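Side-chain contacts in MccF (Escherichia coli, PDB 4IIY), which belongs to the S66 serine peptidases and gives its host self-immunity to microcin C7, probably by hydrolysing the antibiotic or its processed form: residues I161-P166 with E364-T369; I298-H303 with E317-V322; D332-S337 with P341-P346; V349-D354 with K358-T363. The protein carries 1 engineered substitution. All coordinates share one frame; numbering follows the deposited sequence. Where two conformers were deposited one is given.

Interaction 1. Residues I161-P166 with E364-T369; sequences ITFYGP and EQYLST
The C-terminal tail of the chain, past the last hairpin, packs on strand 162-164 of the mixed sheet in which this strand lies next to strand 345-347; Phe163 meets Tyr366 and Leu367, and Ile161 meets Tyr366. The evidence for an apolar join is in the nearest pairs. Phe163 presents the outer end of its ring: CE1 lies 3.7 Å from CD1 of Tyr366, an atom that sits at the phenylalanine edge, near the ring plane, while the two side chains cross at about a right angle. One step around the same ring, Phe163 CZ is 3.8 Å from CD2 of Leu367. Ile161 adds its CG2 branch, 4.1 Å from CB of Tyr366. With CG1 beside the backbone N (chi1 -59°), this CG2 branch stands anti to that nitrogen and meets Tyr366.

Tyr366 has CG between its backbone N and carbonyl carbon (chi1 59°), a rotation that brings CD1 to Phe163; its hydroxyl is bonded to Ile189 O and Arg192 NH1. Pro346 also touches Ile161, Phe163 and Tyr366, and Leu190 of helix 178-191 touches both Phe163 and Leu367, tying the tail to the body of the fold. The polar link between the segments is a water that donates to Ile161 O and to Tyr366 O, joining two carbonyls among buried residues. Gln365 runs extended alongside the tail, and its NE2 donates to Leu367 O over 2.9 Å, with the acceptor almost in the amide plane and the N-H...O angle at 160°.

Interaction 2. Residues I298-H303 with E317-V322; sequences IILGKH and EVLTEV. With EDO (1,2-ethanediol), chain L.
Leu319, on the helix of a beta-alpha-beta crossover, points its side chain at two residues of strand 297-301, Ile298 and Leu300, and through them helix 315-323 rests on the sheet. All three are buried, and a single methyl does the touching. Leu319 CD2 lies 4.2 Å from CD1 of Ile298, the two side chains meeting tip to tip, and 4.3 Å from CD1 of Leu300. In Leu319, CG stands anti to the backbone N (chi1 179°) and the chain bends at CG (chi2 63°), which carries CD2 to the strand. Val330, on the strand that follows in the chain, and Phe283 of helix 276-288 also touch Leu319.

Elsewhere on the helix, by contrast, Glu317 and Thr320 are exposed to solvent, and Glu321 makes a salt bridge to Arg90 of the second subunit. Near Gly301 and His303, an ethanediol, probably from the crystallisation liquor, occupies a small polar site. Its O1 donates to Gly301 O over 2.8 Å. Its O2 lies at the imidazole edge of His303, near the ring plane, 2.8 Å from ND1 with an angle of 170°; Asp271 N binds the diol as well. An alanine in place of His303 would probably leave the diol without its grip at O2 and Lys274 N without its partner at NE2. The chemistry thus divides: carbon-only contacts imply that the helix is seated on the sheet by packing, while Gly301 and His303 offer directional hydrogen-bonding groups.

Interaction 3. Residues D332-S337 with P341-P346; sequences DGFDCS and PMLTLP
Asp335 is the centre of an inverse gamma turn, and its own O accepts from Leu343 N over 2.8 Å, nearly straight at the hydrogen (168°); this bond ties together the two ends of the loop that carries His338, a predicted member of the charge relay. The turn follows strand 330-334 of one sheet, and the chain beyond the loop enters strand 345-347 of the other, so the contact bridges the two sheets.

The Leu343 side chain lies beside the same oxygen, CG 3.3 Å from Asp335 O, and CD1 extends past it to 3.8 Å from CE1 of Phe334, the two side chains crossing at about a right angle. Phe334 reaches there because its CG is anti to the backbone N (chi1 -171°). On another side of the turn, Cys336 SG packs 3.7 Å from CB of Leu345, with Phe268 and Tyr164 nearby. Met342 runs extended, ending with CE 3.6 Å from Ser337 O.

The polar ends look elsewhere for their main partners: Asp335 OD1 makes a salt bridge with Lys302, and Ser337 OG is bonded to Lys302 O. Two waters join these groups to Pro341 O; one donates to it and to Asp335 OD1, the other to it and to Ser337 OG. Pro341 itself follows a cis peptide bond. Leu343 O is buried by the contact, with Cys336 SG 3.4 Å away.

Interaction 4. Residues V349-D354 with K358-T363; sequences VKLAID and KNISIT
Ala352 and Ser361 form a hydrogen-bonded antiparallel pair, Ala352 N giving to Ser361 O over 2.8 Å and Ser361 N returning a bond to Ala352 O. Asp354 and Asn359 repeat the pattern, with Asp354 N to Asn359 O at 2.9 Å, and Thr363 N closes the far end on Lys350 O at a straight 172°. The short strand axes approach to 4.6 Å and run at 163°, as expected for antiparallel neighbours.

On the face carrying Ala352 and Ser361, a water donates to Ala352 O and to Asn359 OD1 and accepts from Ser361 OG, knitting both strands together. Ser361 OG is also bonded to Thr199 OG1, on the adjoining strand. Asn359 keeps its CG between its backbone N and carbonyl carbon (chi1 63°), a turn that brings OD1 to the water and to 3.2 Å from CB of Asp354. Asp354 OD1 itself looks into the turn, to Asn357 N.

The opposite face is hydrocarbon. Leu351 splits its methyls between two partners: CD1 is 4.1 Å from CD1 of Ile360, and CD2 is 3.9 Å from CG1 of Ile362. Ile353 lies alongside Ile360, their CG1 atoms 4.1 Å apart, and Ile299 of strand 297-301 touches Leu351, Ile353 and Ile360. A glycine at Leu351 would probably open a gap beside Ile360 and Ile362 and take a neighbour from Ile299. Strands 350-354 and 359-362 form a beta hairpin toward one side of the mixed sheet, and Lys358 and Asn359 facing Asp354 give it a G1 beta bulge beside the turn.

Interactions 3 and 4 each touch the other three. Interaction 3 lies nearest the predicted catalytic residues, with the Ser337 side chain about 3 Å from that of Glu270 and about 9 Å from the bound glutamylsulfamoyl inosine. Its salt bridge to interaction 2, Lys302 NZ to Asp335 OD1 at 2.7 Å, joins runs from two neighbouring strands. Interaction 1 joins it through Tyr164 N to Leu345 O at 2.8 Å, and Tyr164 OH bonds Glu270. Interaction 4 meets it at Phe334 CE1 to Ile360 CG2 and interaction 2 at Ile299 CD1 to Ile360 CD1, both 3.7 Å. Glu364 OE1 to Lys350 N, 2.9 Å, couples interactions 1 and 4. Interactions 1 and 2 do not touch.

Interaction 1. Residues I161-P166 with E364-T369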
# COMPACT_ATOMS: atom_id res chain seq x y z
N ILE B 161 19.09 -15.86 -6.66
CA ILE B 161 18.16 -16.46 -5.72
C ILE B 161 18.47 -15.93 -4.32
O ILE B 161 19.53 -16.20 -3.76
CB ILE B 161 18.25 -17.99 -5.76
CG1 ILE B 161 17.94 -18.50 -7.18
CG2 ILE B 161 17.32 -18.60 -4.71
CD1 ILE B 161 16.62 -17.99 -7.75
N THR B 162 17.55 -15.11 -3.82
CA THR B 162 17.60 -14.52 -2.48
C THR B 162 16.62 -15.26 -1.56
O THR B 162 15.88 -16.14 -2.01
CB THR B 162 17.26 -13.02 -2.51
OG1 THR B 162 15.89 -12.84 -2.89
CG2 THR B 162 18.17 -12.28 -3.47
N PHE B 163 16.64 -14.92 -0.27
CA PHE B 163 15.96 -15.73 0.75
C PHE B 163 15.01 -14.94 1.62
O PHE B 163 15.39 -13.92 2.20
CB PHE B 163 17.01 -16.43 1.62
CG PHE B 163 17.85 -17.41 0.86
CD1 PHE B 163 17.53 -18.76 0.85
CD2 PHE B 163 18.92 -16.97 0.09
CE1 PHE B 163 18.30 -19.65 0.10
CE2 PHE B 163 19.68 -17.86 -0.66
CZ PHE B 163 19.36 -19.20 -0.65
N TYR B 164 13.78 -15.44 1.72
CA TYR B 164 12.81 -14.94 2.69
C TYR B 164 13.09 -15.67 3.98
O TYR B 164 12.89 -16.88 4.06
CB TYR B 164 11.37 -15.19 2.23
CG TYR B 164 10.43 -14.13 2.76
CD1 TYR B 164 10.44 -12.86 2.21
CD2 TYR B 164 9.57 -14.37 3.83
CE1 TYR B 164 9.64 -11.86 2.68
CE2 TYR B 164 8.73 -13.37 4.32
CZ TYR B 164 8.78 -12.11 3.72
OH TYR B 164 8.00 -11.06 4.17
N GLY B 165 13.59 -14.97 4.99
CA GLY B 165 14.02 -15.64 6.20
C GLY B 165 14.47 -14.65 7.24
O GLY B 165 14.20 -13.46 7.14
N PRO B 166 15.17 -15.15 8.27
CA PRO B 166 15.51 -14.35 9.45
C PRO B 166 16.18 -13.01 9.19
O PRO B 166 17.08 -12.89 8.35
CB PRO B 166 16.48 -15.25 10.21
CG PRO B 166 16.06 -16.63 9.87
CD PRO B 166 15.45 -16.58 8.49
N GLU B 364 14.35 -27.44 -6.64
CA GLU B 364 15.35 -26.89 -7.55
C GLU B 364 16.54 -26.36 -6.76
O GLU B 364 16.37 -25.75 -5.70
CB GLU B 364 14.73 -25.77 -8.39
CG GLU B 364 15.73 -25.01 -9.25
CD GLU B 364 15.11 -23.87 -10.03
OE1 GLU B 364 13.89 -23.67 -9.97
OE2 GLU B 364 15.88 -23.15 -10.72
N GLN B 365 17.75 -26.59 -7.27
CA GLN B 365 18.98 -26.12 -6.64
C GLN B 365 18.93 -24.61 -6.42
O GLN B 365 18.56 -23.85 -7.32
CB GLN B 365 20.19 -26.47 -7.50
CG GLN B 365 21.51 -26.09 -6.89
CD GLN B 365 22.69 -26.46 -7.78
OE1 GLN B 365 22.51 -27.11 -8.82
NE2 GLN B 365 23.88 -26.06 -7.38
N TYR B 366 19.33 -24.17 -5.23
CA TYR B 366 19.18 -22.76 -4.85
C TYR B 366 20.45 -22.14 -4.26
O TYR B 366 20.47 -20.95 -3.96
CB TYR B 366 17.98 -22.60 -3.90
CG TYR B 366 18.11 -23.43 -2.64
CD1 TYR B 366 18.79 -22.93 -1.52
CD2 TYR B 366 17.59 -24.71 -2.57
CE1 TYR B 366 18.92 -23.70 -0.37
CE2 TYR B 366 17.71 -25.48 -1.43
CZ TYR B 366 18.38 -24.98 -0.34
OH TYR B 366 18.50 -25.78 0.79
N LEU B 367 21.51 -22.95 -4.10
CA LEU B 367 22.85 -22.47 -3.77
C LEU B 367 23.84 -23.28 -4.59
O LEU B 367 23.53 -24.39 -5.01
CB LEU B 367 23.15 -22.61 -2.27
CG LEU B 367 22.38 -21.68 -1.31
CD1 LEU B 367 22.43 -22.18 0.13
CD2 LEU B 367 22.91 -20.26 -1.40
N SER B 368 25.03 -22.72 -4.81
CA SER B 368 26.10 -23.45 -5.49
C SER B 368 26.50 -24.69 -4.68
O SER B 368 26.40 -24.70 -3.45
CB SER B 368 27.32 -22.55 -5.67
OG SER B 368 26.98 -21.41 -6.44
N THR B 369 26.94 -25.74 -5.37
CA THR B 369 27.29 -26.98 -4.69
C THR B 369 28.57 -26.83 -3.86
O THR B 369 28.81 -27.60 -2.93
CB THR B 369 27.45 -28.15 -5.68
OG1 THR B 369 28.47 -27.83 -6.64
CG2 THR B 369 26.14 -28.40 -6.40
O HOH W 1 21.54 -18.29 -4.18

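Interaction 2. Residues I298-H303 with E317-V322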
# COMPACT_ATOMS: atom_id res chain seq x y z
N ILE B 298 -1.24 -20.98 -4.17
CA ILE B 298 -0.92 -19.85 -3.31
C ILE B 298 -0.49 -20.37 -1.94
O ILE B 298 -1.12 -21.27 -1.39
CB ILE B 298 -2.14 -18.92 -3.13
CG1 ILE B 298 -2.56 -18.34 -4.48
CG2 ILE B 298 -1.84 -17.81 -2.11
CD1 ILE B 298 -3.98 -17.83 -4.48
N ILE B 299 0.60 -19.81 -1.42
CA ILE B 299 1.03 -20.03 -0.05
C ILE B 299 0.76 -18.76 0.76
O ILE B 299 1.28 -17.69 0.42
CB ILE B 299 2.53 -20.33 0.03
CG1 ILE B 299 2.91 -21.55 -0.82
CG2 ILE B 299 2.97 -20.53 1.49
CD1 ILE B 299 4.40 -21.68 -1.06
N LEU B 300 -0.07 -18.87 1.79
CA LEU B 300 -0.28 -17.77 2.72
C LEU B 300 0.57 -18.03 3.96
O LEU B 300 0.38 -19.04 4.65
CB LEU B 300 -1.74 -17.67 3.16
CG LEU B 300 -2.80 -17.50 2.07
CD1 LEU B 300 -4.18 -17.49 2.70
CD2 LEU B 300 -2.57 -16.23 1.26
N GLY B 301 1.52 -17.14 4.24
CA GLY B 301 2.23 -17.23 5.51
C GLY B 301 1.28 -16.91 6.66
O GLY B 301 0.32 -16.15 6.49
N LYS B 302 1.53 -17.47 7.84
CA LYS B 302 0.70 -17.10 8.99
C LYS B 302 0.75 -15.59 9.18
O LYS B 302 1.82 -14.99 9.17
CB LYS B 302 1.18 -17.79 10.27
CG LYS B 302 0.97 -19.30 10.31
CD LYS B 302 1.21 -19.82 11.74
CE LYS B 302 0.81 -21.27 11.90
NZ LYS B 302 1.64 -22.18 11.07
N HIS B 303 -0.41 -14.99 9.42
CA HIS B 303 -0.53 -13.54 9.57
C HIS B 303 -0.42 -13.14 11.04
O HIS B 303 -1.29 -13.49 11.84
CB HIS B 303 -1.90 -13.09 9.03
CG HIS B 303 -2.03 -11.61 8.84
ND1 HIS B 303 -2.32 -11.05 7.62
CD2 HIS B 303 -1.93 -10.57 9.71
CE1 HIS B 303 -2.37 -9.73 7.73
NE2 HIS B 303 -2.14 -9.41 9.00
N GLU B 317 -10.71 -16.96 4.09
CA GLU B 317 -12.11 -16.71 3.74
C GLU B 317 -12.25 -15.47 2.85
O GLU B 317 -13.06 -15.45 1.92
CB GLU B 317 -12.97 -16.60 4.99
CG GLU B 317 -14.45 -16.38 4.70
CD GLU B 317 -15.32 -16.40 5.94
OE1 GLU B 317 -14.83 -16.83 7.01
OE2 GLU B 317 -16.50 -15.99 5.85
N VAL B 318 -11.48 -14.42 3.15
CA VAL B 318 -11.48 -13.21 2.33
C VAL B 318 -10.94 -13.52 0.93
O VAL B 318 -11.51 -13.12 -0.07
CB VAL B 318 -10.66 -12.07 3.00
CG1 VAL B 318 -10.72 -10.81 2.16
CG2 VAL B 318 -11.17 -11.80 4.41
N LEU B 319 -9.84 -14.27 0.88
CA LEU B 319 -9.28 -14.68 -0.41
C LEU B 319 -10.32 -15.43 -1.23
O LEU B 319 -10.46 -15.20 -2.43
CB LEU B 319 -8.05 -15.56 -0.19
CG LEU B 319 -7.38 -16.09 -1.45
CD1 LEU B 319 -6.84 -14.97 -2.32
CD2 LEU B 319 -6.26 -17.05 -1.07
N THR B 320 -11.06 -16.33 -0.59
CA THR B 320 -12.08 -17.11 -1.29
C THR B 320 -13.14 -16.21 -1.92
O THR B 320 -13.56 -16.42 -3.06
CB THR B 320 -12.70 -18.16 -0.34
OG1 THR B 320 -11.69 -19.10 0.04
CG2 THR B 320 -13.84 -18.91 -1.02
N GLU B 321 -13.58 -15.18 -1.19
CA GLU B 321 -14.55 -14.26 -1.80
C GLU B 321 -13.93 -13.56 -3.00
O GLU B 321 -14.55 -13.46 -4.07
CB GLU B 321 -15.05 -13.21 -0.80
CG GLU B 321 -16.17 -12.37 -1.42
CD GLU B 321 -16.59 -11.15 -0.59
OE1 GLU B 321 -15.98 -10.87 0.47
OE2 GLU B 321 -17.54 -10.46 -1.02
N VAL B 322 -12.72 -13.04 -2.84
CA VAL B 322 -12.06 -12.32 -3.92
C VAL B 322 -11.87 -13.20 -5.16
O VAL B 322 -12.01 -12.74 -6.29
CB VAL B 322 -10.72 -11.72 -3.43
CG1 VAL B 322 -9.89 -11.18 -4.60
CG2 VAL B 322 -10.98 -10.64 -2.39
C1 EDO L . -1.11 -13.75 4.64
O1 EDO L . -0.38 -13.53 5.86
C2 EDO L . -2.61 -13.62 4.85
O2 EDO L . -2.94 -12.25 5.13

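Interaction 3. Residues D332-S337 with P341-P346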
# COMPACT_ATOMS: atom_id res chain seq x y z
N ASP B 332 -2.53 -22.70 3.53
CA ASP B 332 -2.85 -21.61 4.44
C ASP B 332 -2.13 -21.78 5.77
O ASP B 332 -2.48 -22.66 6.55
CB ASP B 332 -4.35 -21.56 4.68
CG ASP B 332 -4.76 -20.38 5.56
OD1 ASP B 332 -3.95 -19.45 5.72
OD2 ASP B 332 -5.90 -20.39 6.06
N GLY B 333 -1.14 -20.94 6.04
CA GLY B 333 -0.47 -20.94 7.32
C GLY B 333 0.95 -21.47 7.31
O GLY B 333 1.40 -22.06 8.29
N PHE B 334 1.68 -21.28 6.22
CA PHE B 334 3.09 -21.63 6.18
C PHE B 334 3.88 -20.77 7.18
O PHE B 334 3.62 -19.57 7.31
CB PHE B 334 3.63 -21.48 4.75
CG PHE B 334 5.03 -22.02 4.52
CD1 PHE B 334 5.37 -23.31 4.88
CD2 PHE B 334 5.98 -21.23 3.90
CE1 PHE B 334 6.65 -23.80 4.64
CE2 PHE B 334 7.26 -21.71 3.64
CZ PHE B 334 7.59 -23.00 4.02
N ASP B 335 4.83 -21.39 7.87
CA ASP B 335 5.60 -20.72 8.91
C ASP B 335 6.80 -19.99 8.33
O ASP B 335 7.95 -20.25 8.69
CB ASP B 335 6.05 -21.73 9.98
CG ASP B 335 4.87 -22.34 10.71
OD1 ASP B 335 4.27 -21.63 11.55
OD2 ASP B 335 4.53 -23.51 10.42
N CYS B 336 6.51 -19.04 7.45
CA CYS B 336 7.55 -18.20 6.87
C CYS B 336 6.95 -16.81 6.76
O CYS B 336 6.40 -16.43 5.72
CB CYS B 336 8.01 -18.76 5.52
SG CYS B 336 9.43 -17.91 4.79
N SER B 337 7.01 -16.07 7.86
CA SER B 337 6.25 -14.84 7.99
C SER B 337 6.75 -14.10 9.21
O SER B 337 7.89 -14.30 9.63
CB SER B 337 4.76 -15.16 8.12
OG SER B 337 4.49 -15.80 9.35
N PRO B 341 8.11 -19.73 15.29
CA PRO B 341 9.41 -19.60 14.62
C PRO B 341 9.23 -19.37 13.12
O PRO B 341 8.12 -19.49 12.59
CB PRO B 341 10.06 -20.96 14.87
CG PRO B 341 8.90 -21.91 14.85
CD PRO B 341 7.74 -21.15 15.48
N MET B 342 10.32 -19.03 12.46
CA MET B 342 10.30 -18.70 11.04
C MET B 342 11.22 -19.64 10.27
O MET B 342 12.38 -19.82 10.65
CB MET B 342 10.75 -17.26 10.85
CG MET B 342 10.60 -16.77 9.44
SD MET B 342 11.51 -15.24 9.15
CE MET B 342 10.79 -14.88 7.54
N LEU B 343 10.71 -20.22 9.20
CA LEU B 343 11.50 -21.05 8.30
C LEU B 343 12.17 -20.16 7.25
O LEU B 343 11.72 -19.04 6.99
CB LEU B 343 10.60 -22.07 7.60
CG LEU B 343 9.79 -22.96 8.56
CD1 LEU B 343 8.76 -23.78 7.80
CD2 LEU B 343 10.70 -23.87 9.37
N THR B 344 13.24 -20.66 6.64
CA THR B 344 13.97 -19.96 5.58
C THR B 344 13.53 -20.51 4.22
O THR B 344 13.52 -21.74 4.02
CB THR B 344 15.49 -20.13 5.78
OG1 THR B 344 15.89 -19.40 6.95
CG2 THR B 344 16.26 -19.59 4.59
N LEU B 345 13.19 -19.61 3.28
CA LEU B 345 12.64 -19.99 1.98
C LEU B 345 13.38 -19.30 0.83
O LEU B 345 13.38 -18.07 0.74
CB LEU B 345 11.17 -19.58 1.92
CG LEU B 345 10.42 -19.87 0.62
CD1 LEU B 345 10.20 -21.36 0.45
CD2 LEU B 345 9.09 -19.13 0.60
N PRO B 346 14.00 -20.07 -0.07
CA PRO B 346 14.56 -19.43 -1.27
C PRO B 346 13.43 -18.96 -2.17
O PRO B 346 12.44 -19.68 -2.35
CB PRO B 346 15.36 -20.56 -1.93
CG PRO B 346 14.65 -21.81 -1.51
CD PRO B 346 14.17 -21.53 -0.09
O HOH W 2 5.35 -19.48 12.92
O HOH W 3 6.81 -17.54 10.33

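Interaction 4. Residues V349-D354 with K358-T363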
# COMPACT_ATOMS: atom_id res chain seq x y z
N VAL B 349 12.84 -20.14 -7.11
CA VAL B 349 13.10 -21.52 -7.51
C VAL B 349 11.84 -22.36 -7.35
O VAL B 349 10.89 -21.94 -6.68
CB VAL B 349 14.25 -22.17 -6.70
CG1 VAL B 349 15.56 -21.44 -6.94
CG2 VAL B 349 13.92 -22.23 -5.20
N LYS B 350 11.84 -23.55 -7.95
CA LYS B 350 10.69 -24.43 -7.87
C LYS B 350 10.50 -25.05 -6.49
O LYS B 350 11.44 -25.54 -5.87
CB LYS B 350 10.78 -25.53 -8.93
CG LYS B 350 10.55 -25.03 -10.35
CD LYS B 350 10.73 -26.14 -11.37
CE LYS B 350 10.63 -25.61 -12.79
NZ LYS B 350 10.87 -26.68 -13.80
N LEU B 351 9.24 -25.04 -6.06
CA LEU B 351 8.77 -25.80 -4.91
C LEU B 351 7.71 -26.78 -5.38
O LEU B 351 7.07 -26.57 -6.41
CB LEU B 351 8.11 -24.90 -3.87
CG LEU B 351 8.82 -23.62 -3.43
CD1 LEU B 351 7.94 -22.90 -2.41
CD2 LEU B 351 10.19 -23.93 -2.86
N ALA B 352 7.50 -27.84 -4.60
CA ALA B 352 6.38 -28.75 -4.82
C ALA B 352 5.54 -28.81 -3.56
O ALA B 352 6.05 -29.15 -2.49
CB ALA B 352 6.87 -30.15 -5.22
N ILE B 353 4.27 -28.47 -3.68
CA ILE B 353 3.34 -28.61 -2.57
C ILE B 353 2.51 -29.86 -2.81
O ILE B 353 1.82 -29.97 -3.84
CB ILE B 353 2.40 -27.40 -2.44
CG1 ILE B 353 3.19 -26.09 -2.36
CG2 ILE B 353 1.48 -27.58 -1.23
CD1 ILE B 353 2.30 -24.85 -2.44
N ASP B 354 2.58 -30.81 -1.89
CA ASP B 354 1.76 -32.01 -1.97
C ASP B 354 0.56 -31.82 -1.06
O ASP B 354 0.67 -31.92 0.16
CB ASP B 354 2.57 -33.24 -1.58
CG ASP B 354 1.82 -34.53 -1.83
OD1 ASP B 354 0.58 -34.54 -1.77
OD2 ASP B 354 2.51 -35.54 -2.11
N LYS B 358 0.14 -33.29 2.61
CA LYS B 358 0.30 -32.13 3.50
C LYS B 358 1.77 -31.79 3.75
O LYS B 358 2.20 -31.69 4.90
CB LYS B 358 -0.41 -32.33 4.83
CG LYS B 358 -1.80 -32.94 4.74
CD LYS B 358 -2.75 -32.12 3.92
CE LYS B 358 -4.14 -32.75 3.93
NZ LYS B 358 -4.96 -32.34 2.76
N ASN B 359 2.53 -31.59 2.68
CA ASN B 359 3.91 -31.16 2.83
C ASN B 359 4.34 -30.24 1.70
O ASN B 359 3.62 -30.06 0.71
CB ASN B 359 4.87 -32.35 3.02
CG ASN B 359 4.91 -33.29 1.82
OD1 ASN B 359 4.85 -32.86 0.67
ND2 ASN B 359 5.03 -34.60 2.09
N ILE B 360 5.51 -29.64 1.87
CA ILE B 360 6.02 -28.67 0.92
C ILE B 360 7.53 -28.85 0.82
O ILE B 360 8.21 -29.01 1.84
CB ILE B 360 5.61 -27.21 1.28
CG1 ILE B 360 6.24 -26.19 0.32
CG2 ILE B 360 5.91 -26.86 2.74
CD1 ILE B 360 5.76 -24.76 0.53
N SER B 361 8.04 -28.86 -0.40
CA SER B 361 9.44 -29.17 -0.66
C SER B 361 10.06 -28.19 -1.65
O SER B 361 9.38 -27.67 -2.53
CB SER B 361 9.57 -30.58 -1.25
OG SER B 361 8.97 -31.56 -0.41
N ILE B 362 11.37 -27.98 -1.50
CA ILE B 362 12.16 -27.28 -2.51
C ILE B 362 12.68 -28.33 -3.50
O ILE B 362 13.25 -29.35 -3.09
CB ILE B 362 13.36 -26.55 -1.89
CG1 ILE B 362 12.94 -25.67 -0.70
CG2 ILE B 362 14.10 -25.74 -2.94
CD1 ILE B 362 14.10 -25.23 0.17
N THR B 363 12.46 -28.11 -4.79
CA THR B 363 12.82 -29.13 -5.78
C THR B 363 13.88 -28.68 -6.78
O THR B 363 14.29 -29.45 -7.65
CB THR B 363 11.59 -29.63 -6.56
OG1 THR B 363 11.03 -28.55 -7.32
CG2 THR B 363 10.54 -30.19 -5.61
O HOH W 4 6.34 -31.70 -1.24